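Local coordinates for tail fiber protein (Acinetobacter phage AM24, PDB 5W5P), which probably recognises, and may degrade, the capsular polysaccharide of its Acinetobacter baumannii host as a trimeric tailspike, at residues A[192-206]-A[220-234]. Sequence-based numbering, arbitrary orientation.
Sequences TSTDDLYTAALEIGR and VVNGDRLYNVNMKGG
Y227 and D196 meet at the ring's edge, where Y227 OH donates a hydrogen bond of 2.8 Å to the syn lone pair of D196 OD1; R249 also bonds that hydroxyl. Y198 CB packs over one face of the Y227 ring, its own ring near parallel but slid aside, with centroids 5.1 Å apart. Nearby, R225, bent at chi2 (-53°) and extended beyond it, reaches the loop before strand 199-204: NH2 gives S193 O a straight bond of 3.2 Å in the guanidinium plane and also bonds E191 O, while NH1 shares a water with D196 OD1 and D224 O. On the inward face, I204 CG2 rests 3.5 Å from M231 CG (selenomethionine), and its CD1 reaches both V220 CG1 and V221 CG2, at 3.9 and 3.8 Å. On the outward face E203 and N230 run alongside each other, N230 ND2 donating a 2.9 Å hydrogen bond to E203 OE1, which H266 of the second subunit also bonds. Between these two faces, parallel backbone bonds, such as N230 N to L202 O at 2.9 Å, set the register of successive coils of a right-handed parallel beta-helix, characteristic of phage tailspikes. Strand 199-204 lies between 164-169 and 229-232, and 260-263 continues the stack beyond.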
ATOM      1  N   THR A 192      17.610  33.018   2.717  1.00 50.47           N
ATOM      2  CA  THR A 192      17.888  32.824   1.300  1.00 51.31           C
ATOM      3  C   THR A 192      19.218  32.117   1.055  1.00 51.64           C
ATOM      4  O   THR A 192      19.770  32.213  -0.048  1.00 57.34           O
ATOM      5  CB  THR A 192      17.873  34.171   0.572  1.00 53.37           C
ATOM      6  OG1 THR A 192      18.658  35.120   1.306  1.00 58.16           O
ATOM      7  CG2 THR A 192      16.449  34.692   0.447  1.00 46.87           C
ATOM      8  N   SER A 193      19.737  31.403   2.050  1.00 47.89           N
ATOM      9  CA  SER A 193      21.050  30.787   1.919  1.00 50.53           C
ATOM     10  C   SER A 193      20.998  29.575   0.997  1.00 50.61           C
ATOM     11  O   SER A 193      20.033  28.805   1.012  1.00 49.45           O
ATOM     12  CB  SER A 193      21.582  30.362   3.287  1.00 53.50           C
ATOM     13  OG  SER A 193      22.735  29.547   3.155  1.00 53.66           O
ATOM     14  N   THR A 194      22.051  29.401   0.197  1.00 48.07           N
ATOM     15  CA  THR A 194      22.154  28.201  -0.620  1.00 48.69           C
ATOM     16  C   THR A 194      22.672  27.005   0.171  1.00 52.75           C
ATOM     17  O   THR A 194      22.757  25.906  -0.384  1.00 55.63           O
ATOM     18  CB  THR A 194      23.052  28.447  -1.837  1.00 49.42           C
ATOM     19  OG1 THR A 194      24.389  28.731  -1.405  1.00 48.64           O
ATOM     20  CG2 THR A 194      22.521  29.611  -2.658  1.00 47.53           C
ATOM     21  N   ASP A 195      22.986  27.180   1.451  1.00 53.38           N
ATOM     22  CA  ASP A 195      23.458  26.070   2.262  1.00 52.09           C
ATOM     23  C   ASP A 195      22.277  25.279   2.810  1.00 48.39           C
ATOM     24  O   ASP A 195      21.150  25.775   2.894  1.00 47.68           O
ATOM     25  CB  ASP A 195      24.342  26.571   3.402  1.00 55.79           C
ATOM     26  CG  ASP A 195      25.721  26.975   2.929  1.00 62.47           C
ATOM     27  OD1 ASP A 195      26.189  26.407   1.920  1.00 66.26           O
ATOM     28  OD2 ASP A 195      26.342  27.854   3.561  1.00 66.70           O
ATOM     29  N   ASP A 196      22.549  24.026   3.177  1.00 48.37           N
ATOM     30  CA  ASP A 196      21.512  23.116   3.665  1.00 44.81           C
ATOM     31  C   ASP A 196      21.299  23.324   5.166  1.00 45.86           C
ATOM     32  O   ASP A 196      21.617  22.479   6.005  1.00 41.33           O
ATOM     33  CB  ASP A 196      21.875  21.673   3.343  1.00 41.43           C
ATOM     34  CG  ASP A 196      20.654  20.817   3.067  1.00 48.85           C
ATOM     35  OD1 ASP A 196      19.539  21.380   3.023  1.00 43.35           O
ATOM     36  OD2 ASP A 196      20.808  19.583   2.896  1.00 48.96           O
ATOM     37  N   LEU A 197      20.722  24.481   5.491  1.00 41.52           N
ATOM     38  CA  LEU A 197      20.497  24.878   6.882  1.00 41.46           C
ATOM     39  C   LEU A 197      19.186  24.270   7.382  1.00 43.53           C
ATOM     40  O   LEU A 197      18.222  24.960   7.719  1.00 44.52           O
ATOM     41  CB  LEU A 197      20.498  26.394   7.005  1.00 42.19           C
ATOM     42  CG  LEU A 197      21.642  27.112   6.287  1.00 50.91           C
ATOM     43  CD1 LEU A 197      21.545  28.617   6.496  1.00 51.02           C
ATOM     44  CD2 LEU A 197      22.981  26.589   6.783  1.00 50.59           C
ATOM     45  N   TYR A 198      19.175  22.945   7.430  1.00 40.77           N
ATOM     46  CA  TYR A 198      17.979  22.178   7.745  1.00 41.39           C
ATOM     47  C   TYR A 198      17.995  21.700   9.192  1.00 38.57           C
ATOM     48  O   TYR A 198      18.984  21.823   9.914  1.00 39.27           O
ATOM     49  CB  TYR A 198      17.860  20.972   6.801  1.00 44.52           C
ATOM     50  CG  TYR A 198      18.770  19.823   7.189  1.00 44.10           C
ATOM     51  CD1 TYR A 198      20.108  19.817   6.812  1.00 42.20           C
ATOM     52  CD2 TYR A 198      18.296  18.752   7.943  1.00 37.95           C
ATOM     53  CE1 TYR A 198      20.946  18.781   7.170  1.00 39.76           C
ATOM     54  CE2 TYR A 198      19.128  17.711   8.306  1.00 39.95           C
ATOM     55  CZ  TYR A 198      20.453  17.732   7.919  1.00 39.24           C
ATOM     56  OH  TYR A 198      21.281  16.697   8.283  1.00 45.37           O
ATOM     57  N   THR A 199      16.869  21.127   9.602  1.00 43.73           N
ATOM     58  CA  THR A 199      16.816  20.317  10.811  1.00 42.83           C
ATOM     59  C   THR A 199      15.775  19.231  10.576  1.00 38.45           C
ATOM     60  O   THR A 199      14.837  19.423   9.797  1.00 38.93           O
ATOM     61  CB  THR A 199      16.509  21.168  12.056  1.00 44.80           C
ATOM     62  OG1 THR A 199      16.591  20.353  13.232  1.00 50.35           O
ATOM     63  CG2 THR A 199      15.127  21.808  11.967  1.00 37.34           C
ATOM     64  N   ALA A 200      15.962  18.076  11.219  1.00 36.74           N
ATOM     65  CA  ALA A 200      15.220  16.873  10.859  1.00 36.16           C
ATOM     66  C   ALA A 200      14.582  16.227  12.082  1.00 37.61           C
ATOM     67  O   ALA A 200      14.925  16.531  13.227  1.00 37.42           O
ATOM     68  CB  ALA A 200      16.122  15.853  10.143  1.00 36.86           C
ATOM     69  N   ALA A 201      13.642  15.314  11.797  1.00 38.86           N
ATOM     70  CA  ALA A 201      12.877  14.528  12.762  1.00 38.93           C
ATOM     71  C   ALA A 201      11.830  15.377  13.476  1.00 37.64           C
ATOM     72  O   ALA A 201      12.073  15.880  14.578  1.00 39.17           O
ATOM     73  CB  ALA A 201      13.792  13.844  13.783  1.00 35.91           C
ATOM     74  N   LEU A 202      10.651  15.508  12.867  1.00 34.56           N
ATOM     75  CA  LEU A 202       9.590  16.357  13.387  1.00 37.00           C
ATOM     76  C   LEU A 202       8.245  15.666  13.220  1.00 38.14           C
ATOM     77  O   LEU A 202       7.908  15.220  12.121  1.00 41.08           O
ATOM     78  CB  LEU A 202       9.577  17.710  12.662  1.00 38.80           C
ATOM     79  CG  LEU A 202       8.349  18.604  12.849  1.00 36.87           C
ATOM     80  CD1 LEU A 202       8.208  19.002  14.308  1.00 36.04           C
ATOM     81  CD2 LEU A 202       8.444  19.830  11.958  1.00 34.33           C
ATOM     82  N   GLU A 203       7.484  15.579  14.303  1.00 36.96           N
ATOM     83  CA  GLU A 203       6.079  15.191  14.256  1.00 37.23           C
ATOM     84  C   GLU A 203       5.232  16.436  14.483  1.00 38.17           C
ATOM     85  O   GLU A 203       5.422  17.144  15.476  1.00 40.04           O
ATOM     86  CB  GLU A 203       5.757  14.128  15.309  1.00 34.23           C
ATOM     87  CG  GLU A 203       6.810  13.033  15.443  1.00 37.02           C
ATOM     88  CD  GLU A 203       6.597  11.895  14.463  1.00 43.80           C
ATOM     89  OE1 GLU A 203       7.492  11.641  13.634  1.00 47.41           O
ATOM     90  OE2 GLU A 203       5.526  11.255  14.511  1.00 49.11           O
ATOM     91  N   ILE A 204       4.310  16.719  13.566  1.00 36.23           N
ATOM     92  CA  ILE A 204       3.537  17.954  13.645  1.00 37.81           C
ATOM     93  C   ILE A 204       2.093  17.672  13.267  1.00 46.86           C
ATOM     94  O   ILE A 204       1.830  16.972  12.282  1.00 50.19           O
ATOM     95  CB  ILE A 204       4.131  19.055  12.746  1.00 38.13           C
ATOM     96  CG1 ILE A 204       3.174  20.239  12.629  1.00 35.55           C
ATOM     97  CG2 ILE A 204       4.467  18.500  11.361  1.00 40.07           C
ATOM     98  CD1 ILE A 204       3.781  21.417  11.903  1.00 34.17           C
ATOM     99  N   GLY A 205       1.160  18.192  14.064  1.00 33.83           N
ATOM    100  CA  GLY A 205      -0.243  18.251  13.705  1.00 33.90           C
ATOM    101  C   GLY A 205      -1.184  17.504  14.627  1.00 37.72           C
ATOM    102  O   GLY A 205      -2.386  17.807  14.632  1.00 38.85           O
ATOM    103  N   ARG A 206      -0.695  16.537  15.400  1.00 34.15           N
ATOM    104  CA  ARG A 206      -1.561  15.781  16.304  1.00 40.99           C
ATOM    105  C   ARG A 206      -2.334  16.723  17.226  1.00 40.71           C
ATOM    106  O   ARG A 206      -1.737  17.468  18.009  1.00 38.43           O
ATOM    107  CB  ARG A 206      -0.729  14.793  17.122  1.00 40.88           C
ATOM    108  CG  ARG A 206      -1.546  13.782  17.923  1.00 45.81           C
ATOM    109  CD  ARG A 206      -2.235  12.781  17.009  1.00 53.10           C
ATOM    110  NE  ARG A 206      -1.276  12.050  16.183  1.00 59.14           N
ATOM    111  CZ  ARG A 206      -1.612  11.221  15.199  1.00 60.02           C
ATOM    112  NH1 ARG A 206      -2.891  11.015  14.913  1.00 54.50           N
ATOM    113  NH2 ARG A 206      -0.668  10.598  14.500  1.00 64.71           N
ATOM    114  N   VAL A 220       2.371  26.285   6.652  1.00 37.43           N
ATOM    115  CA  VAL A 220       2.628  25.709   7.972  1.00 37.86           C
ATOM    116  C   VAL A 220       4.087  25.284   8.085  1.00 41.55           C
ATOM    117  O   VAL A 220       4.805  25.728   8.989  1.00 43.99           O
ATOM    118  CB  VAL A 220       1.688  24.524   8.264  1.00 38.82           C
ATOM    119  CG1 VAL A 220       1.927  23.985   9.673  1.00 34.95           C
ATOM    120  CG2 VAL A 220       0.235  24.941   8.081  1.00 42.81           C
ATOM    121  N   VAL A 221       4.542  24.436   7.166  1.00 43.70           N
ATOM    122  CA  VAL A 221       5.886  23.873   7.207  1.00 42.54           C
ATOM    123  C   VAL A 221       6.709  24.475   6.076  1.00 43.61           C
ATOM    124  O   VAL A 221       6.291  24.450   4.911  1.00 43.40           O
ATOM    125  CB  VAL A 221       5.853  22.338   7.109  1.00 41.56           C
ATOM    126  CG1 VAL A 221       7.256  21.789   6.860  1.00 37.61           C
ATOM    127  CG2 VAL A 221       5.253  21.729   8.372  1.00 42.90           C
ATOM    128  N   ASN A 222       7.877  25.016   6.421  1.00 44.75           N
ATOM    129  CA  ASN A 222       8.860  25.453   5.433  1.00 39.99           C
ATOM    130  C   ASN A 222       9.663  24.232   5.015  1.00 40.93           C
ATOM    131  O   ASN A 222      10.563  23.791   5.735  1.00 44.70           O
ATOM    132  CB  ASN A 222       9.768  26.537   6.004  1.00 38.13           C
ATOM    133  CG  ASN A 222      10.630  27.197   4.942  1.00 45.18           C
ATOM    134  OD1 ASN A 222      11.014  26.568   3.954  1.00 48.62           O
ATOM    135  ND2 ASN A 222      10.939  28.474   5.144  1.00 45.90           N
ATOM    136  N   GLY A 223       9.336  23.678   3.845  1.00 38.30           N
ATOM    137  CA  GLY A 223      10.003  22.479   3.370  1.00 37.28           C
ATOM    138  C   GLY A 223      11.426  22.690   2.896  1.00 36.61           C
ATOM    139  O   GLY A 223      12.121  21.700   2.639  1.00 35.83           O
ATOM    140  N   ASP A 224      11.867  23.945   2.757  1.00 37.94           N
ATOM    141  CA  ASP A 224      13.269  24.207   2.453  1.00 38.31           C
ATOM    142  C   ASP A 224      14.173  23.815   3.609  1.00 39.59           C
ATOM    143  O   ASP A 224      15.348  23.493   3.392  1.00 41.39           O
ATOM    144  CB  ASP A 224      13.488  25.689   2.138  1.00 41.84           C
ATOM    145  CG  ASP A 224      12.969  26.091   0.776  1.00 42.73           C
ATOM    146  OD1 ASP A 224      13.327  25.440  -0.232  1.00 43.34           O
ATOM    147  OD2 ASP A 224      12.207  27.078   0.717  1.00 40.92           O
ATOM    148  N   ARG A 225      13.654  23.856   4.844  1.00 40.79           N
ATOM    149  CA  ARG A 225      14.470  23.736   6.049  1.00 42.15           C
ATOM    150  C   ARG A 225      14.047  22.618   6.986  1.00 43.78           C
ATOM    151  O   ARG A 225      14.780  22.335   7.940  1.00 42.11           O
ATOM    152  CB  ARG A 225      14.462  25.057   6.839  1.00 38.01           C
ATOM    153  CG  ARG A 225      14.720  26.284   6.002  1.00 38.80           C
ATOM    154  CD  ARG A 225      15.995  26.159   5.176  1.00 39.43           C
ATOM    155  NE  ARG A 225      16.302  27.385   4.445  1.00 41.68           N
ATOM    156  CZ  ARG A 225      17.368  27.542   3.668  1.00 43.92           C
ATOM    157  NH1 ARG A 225      18.228  26.543   3.512  1.00 41.11           N
ATOM    158  NH2 ARG A 225      17.566  28.690   3.030  1.00 42.42           N
ATOM    159  N   LEU A 226      12.907  21.973   6.745  1.00 46.25           N
ATOM    160  CA  LEU A 226      12.388  20.919   7.609  1.00 42.96           C
ATOM    161  C   LEU A 226      12.335  19.623   6.813  1.00 41.46           C
ATOM    162  O   LEU A 226      11.520  19.488   5.893  1.00 40.56           O
ATOM    163  CB  LEU A 226      11.008  21.295   8.152  1.00 41.99           C
ATOM    164  CG  LEU A 226      11.012  22.507   9.091  1.00 42.89           C
ATOM    165  CD1 LEU A 226       9.649  22.742   9.738  1.00 44.55           C
ATOM    166  CD2 LEU A 226      12.085  22.343  10.149  1.00 39.28           C
ATOM    167  N   TYR A 227      13.211  18.681   7.159  1.00 43.34           N
ATOM    168  CA  TYR A 227      13.261  17.363   6.543  1.00 39.88           C
ATOM    169  C   TYR A 227      12.806  16.311   7.544  1.00 40.58           C
ATOM    170  O   TYR A 227      12.753  16.555   8.752  1.00 44.38           O
ATOM    171  CB  TYR A 227      14.676  17.021   6.058  1.00 41.29           C
ATOM    172  CG  TYR A 227      15.285  17.997   5.073  1.00 41.17           C
ATOM    173  CD1 TYR A 227      14.488  18.864   4.335  1.00 38.31           C
ATOM    174  CD2 TYR A 227      16.665  18.035   4.869  1.00 40.32           C
ATOM    175  CE1 TYR A 227      15.046  19.754   3.435  1.00 42.40           C
ATOM    176  CE2 TYR A 227      17.234  18.922   3.964  1.00 39.08           C
ATOM    177  CZ  TYR A 227      16.419  19.779   3.253  1.00 41.63           C
ATOM    178  OH  TYR A 227      16.962  20.664   2.353  1.00 42.09           O
ATOM    179  N   ASN A 228      12.496  15.125   7.023  1.00 37.95           N
ATOM    180  CA  ASN A 228      12.044  13.993   7.827  1.00 34.14           C
ATOM    181  C   ASN A 228      10.870  14.402   8.719  1.00 39.07           C
ATOM    182  O   ASN A 228      10.941  14.377   9.949  1.00 40.75           O
ATOM    183  CB  ASN A 228      13.195  13.408   8.651  1.00 34.72           C
ATOM    184  CG  ASN A 228      14.294  12.797   7.787  1.00 41.61           C
ATOM    185  OD1 ASN A 228      14.444  13.136   6.615  1.00 41.37           O
ATOM    186  ND2 ASN A 228      15.074  11.901   8.375  1.00 35.66           N
ATOM    187  N   VAL A 229       9.774  14.783   8.065  1.00 36.99           N
ATOM    188  CA  VAL A 229       8.610  15.359   8.727  1.00 36.56           C
ATOM    189  C   VAL A 229       7.443  14.392   8.603  1.00 36.70           C
ATOM    190  O   VAL A 229       7.096  13.964   7.496  1.00 35.74           O
ATOM    191  CB  VAL A 229       8.242  16.727   8.127  1.00 35.64           C
ATOM    192  CG1 VAL A 229       7.094  17.359   8.907  1.00 33.15           C
ATOM    193  CG2 VAL A 229       9.457  17.641   8.111  1.00 39.67           C
ATOM    194  N   ASN A 230       6.829  14.063   9.736  1.00 35.86           N
ATOM    195  CA  ASN A 230       5.577  13.311   9.782  1.00 36.66           C
ATOM    196  C   ASN A 230       4.460  14.293  10.132  1.00 37.61           C
ATOM    197  O   ASN A 230       4.351  14.740  11.277  1.00 39.23           O
ATOM    198  CB  ASN A 230       5.656  12.176  10.800  1.00 42.35           C
ATOM    199  CG  ASN A 230       6.349  10.944  10.253  1.00 47.59           C
ATOM    200  OD1 ASN A 230       6.237  10.625   9.071  1.00 48.98           O
ATOM    201  ND2 ASN A 230       7.075  10.244  11.116  1.00 47.16           N
HETATM  202  N   MSE A 231       3.643  14.640   9.142  1.00 36.54           N
HETATM  203  CA  MSE A 231       2.452  15.452   9.370  1.00 37.48           C
HETATM  204  C   MSE A 231       1.219  14.567   9.443  1.00 39.94           C
HETATM  205  O   MSE A 231       0.732  14.104   8.416  1.00 41.78           O
HETATM  206  CB  MSE A 231       2.268  16.484   8.262  1.00 40.92           C
HETATM  207  CG  MSE A 231       3.393  17.474   8.150  1.00 50.52           C
HETATM  208 SE   MSE A 231       3.075  18.817   6.782  1.00 59.13          SE
HETATM  209  CE  MSE A 231       1.972  20.075   7.774  1.00 51.81           C
ATOM    210  N   LYS A 232       0.709  14.336  10.652  1.00 37.31           N
ATOM    211  CA  LYS A 232      -0.385  13.398  10.852  1.00 36.42           C
ATOM    212  C   LYS A 232      -1.346  13.923  11.912  1.00 40.44           C
ATOM    213  O   LYS A 232      -0.940  14.584  12.874  1.00 36.71           O
ATOM    214  CB  LYS A 232       0.138  12.007  11.258  1.00 38.01           C
ATOM    215  CG  LYS A 232       0.986  11.301  10.194  1.00 46.89           C
ATOM    216  CD  LYS A 232       1.934  10.270  10.804  1.00 57.26           C
ATOM    217  CE  LYS A 232       1.169   9.141  11.495  1.00 65.79           C
ATOM    218  NZ  LYS A 232       2.049   8.321  12.399  1.00 68.44           N
ATOM    219  N   GLY A 233      -2.632  13.614  11.723  1.00 39.85           N
ATOM    220  CA  GLY A 233      -3.644  13.874  12.726  1.00 38.68           C
ATOM    221  C   GLY A 233      -4.123  15.303  12.830  1.00 41.15           C
ATOM    222  O   GLY A 233      -4.868  15.619  13.764  1.00 43.59           O
ATOM    223  N   GLY A 234      -3.734  16.177  11.907  1.00 39.53           N
ATOM    224  CA  GLY A 234      -4.125  17.569  12.000  1.00 36.89           C
ATOM    225  C   GLY A 234      -5.265  17.970  11.090  1.00 38.05           C
ATOM    226  O   GLY A 234      -5.546  17.298  10.092  1.00 41.25           O
TER
HETATM  227  O   HOH W   1      17.843  23.611   4.211  1.00 39.08           O
HETATM  228  O   HOH W   2       4.901   8.861  13.757  1.00 47.85           O